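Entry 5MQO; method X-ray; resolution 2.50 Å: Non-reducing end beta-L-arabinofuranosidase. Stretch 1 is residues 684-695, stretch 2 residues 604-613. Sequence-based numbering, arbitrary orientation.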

# COMPACT_ATOMS: atom_id res chain seq x y z
N ASN A 684 3.25 9.62 -17.49
CA ASN A 684 2.59 10.94 -17.42
C ASN A 684 3.00 11.85 -18.60
O ASN A 684 2.66 13.03 -18.60
CB ASN A 684 2.91 11.65 -16.08
CG ASN A 684 2.20 11.02 -14.89
OD1 ASN A 684 1.08 11.38 -14.57
ND2 ASN A 684 2.86 10.08 -14.24
N ARG A 685 3.75 11.32 -19.57
CA ARG A 685 4.28 12.12 -20.68
C ARG A 685 4.01 11.42 -22.02
O ARG A 685 4.83 11.37 -22.92
CB ARG A 685 5.77 12.34 -20.45
CG ARG A 685 6.10 13.10 -19.18
CD ARG A 685 7.61 13.16 -18.92
NE ARG A 685 8.16 11.82 -18.67
CZ ARG A 685 9.45 11.51 -18.57
NH1 ARG A 685 9.79 10.25 -18.37
NH2 ARG A 685 10.39 12.43 -18.70
N GLY A 686 2.81 10.87 -22.13
CA GLY A 686 2.36 10.27 -23.38
C GLY A 686 2.67 8.80 -23.45
O GLY A 686 3.25 8.25 -22.53
N LYS A 687 2.23 8.19 -24.54
CA LYS A 687 2.55 6.81 -24.90
C LYS A 687 4.01 6.66 -25.21
O LYS A 687 4.59 7.51 -25.86
CB LYS A 687 1.75 6.41 -26.15
CG LYS A 687 1.94 4.95 -26.60
CD LYS A 687 0.63 4.33 -27.12
CE LYS A 687 0.86 3.06 -27.96
NZ LYS A 687 1.24 3.41 -29.36
N GLY A 688 4.62 5.56 -24.78
CA GLY A 688 6.01 5.30 -25.11
C GLY A 688 6.40 3.93 -24.60
O GLY A 688 5.54 3.08 -24.43
N GLU A 689 7.69 3.74 -24.36
CA GLU A 689 8.19 2.49 -23.80
C GLU A 689 8.70 2.71 -22.37
O GLU A 689 8.94 3.83 -21.96
CB GLU A 689 9.24 1.89 -24.74
CG GLU A 689 8.64 1.39 -26.06
CD GLU A 689 9.63 0.65 -26.95
OE1 GLU A 689 10.18 1.30 -27.85
OE2 GLU A 689 9.84 -0.58 -26.77
N MET A 690 8.79 1.64 -21.59
CA MET A 690 9.22 1.73 -20.18
C MET A 690 9.78 0.39 -19.70
O MET A 690 9.33 -0.65 -20.15
CB MET A 690 8.05 2.14 -19.27
CG MET A 690 8.38 2.27 -17.78
SD MET A 690 8.36 0.74 -16.81
CE MET A 690 6.63 0.43 -16.53
N THR A 691 10.75 0.44 -18.78
CA THR A 691 11.22 -0.79 -18.12
C THR A 691 11.79 -0.41 -16.76
O THR A 691 12.42 0.63 -16.66
CB THR A 691 12.26 -1.57 -18.97
OG1 THR A 691 12.66 -2.78 -18.30
CG2 THR A 691 13.52 -0.74 -19.23
N VAL A 692 11.56 -1.24 -15.73
CA VAL A 692 12.24 -1.07 -14.45
C VAL A 692 13.58 -1.81 -14.52
O VAL A 692 14.63 -1.23 -14.27
CB VAL A 692 11.39 -1.55 -13.25
CG1 VAL A 692 12.13 -1.43 -11.91
CG2 VAL A 692 10.06 -0.80 -13.20
N TRP A 693 13.56 -3.09 -14.85
CA TRP A 693 14.80 -3.87 -14.86
C TRP A 693 15.50 -3.67 -16.20
O TRP A 693 14.83 -3.65 -17.23
CB TRP A 693 14.52 -5.36 -14.59
CG TRP A 693 14.14 -5.60 -13.21
CD1 TRP A 693 12.91 -5.44 -12.69
CD2 TRP A 693 14.99 -5.98 -12.14
NE1 TRP A 693 12.93 -5.72 -11.35
CE2 TRP A 693 14.19 -6.06 -10.99
CE3 TRP A 693 16.35 -6.31 -12.05
CZ2 TRP A 693 14.71 -6.43 -9.74
CZ3 TRP A 693 16.88 -6.66 -10.80
CH2 TRP A 693 16.06 -6.72 -9.66
N MET A 694 16.83 -3.49 -16.15
CA MET A 694 17.66 -3.23 -17.33
C MET A 694 18.87 -4.16 -17.34
O MET A 694 19.36 -4.58 -16.28
CB MET A 694 18.16 -1.78 -17.36
CG MET A 694 17.09 -0.73 -17.59
SD MET A 694 17.59 0.97 -17.18
CE MET A 694 17.66 0.89 -15.39
N PRO A 695 19.38 -4.47 -18.54
CA PRO A 695 20.63 -5.21 -18.63
C PRO A 695 21.77 -4.57 -17.85
O PRO A 695 21.95 -3.37 -17.90
CB PRO A 695 20.96 -5.17 -20.14
CG PRO A 695 19.64 -4.97 -20.81
CD PRO A 695 18.82 -4.15 -19.87
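Stretch 2 (604-613) LVYCLESMDI

The contact between the two stretches is anchored at one end by Arg685, whose guanidinium group meets two carboxylates near its own plane. Its NH1 forms a salt bridge with Glu609, at 3.0 Å from OE1 and almost linear through the hydrogen. Asp612 is held by a second, bidentate salt bridge, with Arg685 NH2 2.8 Å from Asp612 OD1 and Arg685 NH1 2.8 Å from Asp612 OD2. Over one face of the guanidinium lies Met611, its SD 4.0 Å from Arg685 NH1, while the CE of Met611 turns back to within 3.1 Å of the Arg685 carbonyl O.

Stretch 2 runs as an extended strand from Leu604 to Glu609 and then turns, with Asp612 N bonded to Glu609 O at 3.1 Å. It lies antiparallel to the short strand Met690-Thr691. Thr691 and Leu608 are a hydrogen-bonded pair: Thr691 N donates to Leu608 O at 3.0 Å, and Leu608 N donates to Thr691 O at 3.1 Å. Met690 and Glu609 form the neighbouring non-hydrogen-bonded pair, their CA atoms 4.3 Å apart, flanked by CA-H...O contacts from Met690 CA to Leu608 O (3.3 Å) and from Glu609 CA to Glu689 O (3.2 Å). The pairing extends into Ser610, whose N donates to Glu689 O at 3.0 Å and whose OG accepts from Glu689 N at 2.7 Å. Gly688 leaves room for this hydroxyl: a CB there would stand only 2.8 Å from Ser610 OG.

Beyond the ladder the contact becomes apolar. Val692 packs on Val605, CG1 to CG1 at 3.5 Å, and on Cys607, with Val692 CG2 4.1 Å from Cys607 CB. Met694 SD reaches Leu608 CD2 at 4.0 Å. Together the stretches bury 720 Å², summed over both sides.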

# COMPACT_ATOMS: atom_id res chain seq x y z
N LEU A 604 12.51 4.93 -3.35
CA LEU A 604 11.89 4.96 -4.68
C LEU A 604 12.60 4.02 -5.62
O LEU A 604 13.80 4.09 -5.79
CB LEU A 604 11.90 6.37 -5.27
CG LEU A 604 11.10 7.41 -4.48
CD1 LEU A 604 11.21 8.77 -5.15
CD2 LEU A 604 9.64 7.04 -4.29
N VAL A 605 11.84 3.14 -6.23
CA VAL A 605 12.32 2.33 -7.36
C VAL A 605 12.29 3.25 -8.57
O VAL A 605 11.31 3.97 -8.79
CB VAL A 605 11.41 1.10 -7.60
CG1 VAL A 605 11.76 0.35 -8.89
CG2 VAL A 605 11.49 0.21 -6.37
N TYR A 606 13.39 3.24 -9.31
CA TYR A 606 13.45 4.04 -10.52
C TYR A 606 13.20 3.17 -11.75
O TYR A 606 13.36 1.94 -11.71
CB TYR A 606 14.78 4.79 -10.62
CG TYR A 606 14.76 6.11 -9.88
CD1 TYR A 606 14.86 6.16 -8.49
CD2 TYR A 606 14.62 7.30 -10.57
CE1 TYR A 606 14.81 7.35 -7.80
CE2 TYR A 606 14.60 8.50 -9.91
CZ TYR A 606 14.69 8.53 -8.52
OH TYR A 606 14.65 9.72 -7.83
N CYS A 607 12.83 3.84 -12.84
CA CYS A 607 12.65 3.23 -14.15
C CYS A 607 13.17 4.12 -15.23
O CYS A 607 13.54 5.26 -14.96
CB CYS A 607 11.16 3.01 -14.40
SG CYS A 607 10.21 4.52 -14.60
N LEU A 608 13.18 3.58 -16.45
CA LEU A 608 13.55 4.30 -17.68
C LEU A 608 12.39 4.31 -18.68
O LEU A 608 11.85 3.24 -18.97
CB LEU A 608 14.76 3.62 -18.33
CG LEU A 608 15.26 4.11 -19.70
CD1 LEU A 608 15.62 5.58 -19.68
CD2 LEU A 608 16.46 3.30 -20.17
N GLU A 609 12.00 5.51 -19.17
CA GLU A 609 11.03 5.67 -20.29
C GLU A 609 11.73 6.07 -21.58
O GLU A 609 12.78 6.68 -21.52
CB GLU A 609 9.97 6.72 -20.00
CG GLU A 609 9.21 6.48 -18.73
CD GLU A 609 7.86 7.15 -18.72
OE1 GLU A 609 7.69 8.13 -17.98
OE2 GLU A 609 6.95 6.68 -19.42
N SER A 610 11.12 5.78 -22.72
CA SER A 610 11.79 5.95 -24.03
C SER A 610 12.07 7.39 -24.35
O SER A 610 13.08 7.67 -24.96
CB SER A 610 10.99 5.32 -25.18
OG SER A 610 9.58 5.53 -25.04
N MET A 611 11.20 8.31 -23.91
CA MET A 611 11.43 9.75 -24.10
C MET A 611 12.60 10.37 -23.29
O MET A 611 12.92 11.51 -23.53
CB MET A 611 10.12 10.56 -23.90
CG MET A 611 9.51 10.63 -22.50
SD MET A 611 8.50 9.20 -22.00
CE MET A 611 7.09 9.24 -23.11
N ASP A 612 13.20 9.65 -22.33
CA ASP A 612 14.39 10.12 -21.58
C ASP A 612 15.69 9.49 -22.11
O ASP A 612 16.69 9.48 -21.41
CB ASP A 612 14.32 9.75 -20.08
CG ASP A 612 13.20 10.44 -19.32
OD1 ASP A 612 12.97 11.65 -19.54
OD2 ASP A 612 12.57 9.75 -18.45
N ILE A 613 15.69 8.94 -23.32
CA ILE A 613 16.92 8.40 -23.92
C ILE A 613 17.33 9.40 -24.97
O ILE A 613 16.55 9.70 -25.88
CB ILE A 613 16.66 7.02 -24.61
CG1 ILE A 613 16.05 6.03 -23.59
CG2 ILE A 613 17.95 6.48 -25.26
CD1 ILE A 613 15.51 4.75 -24.20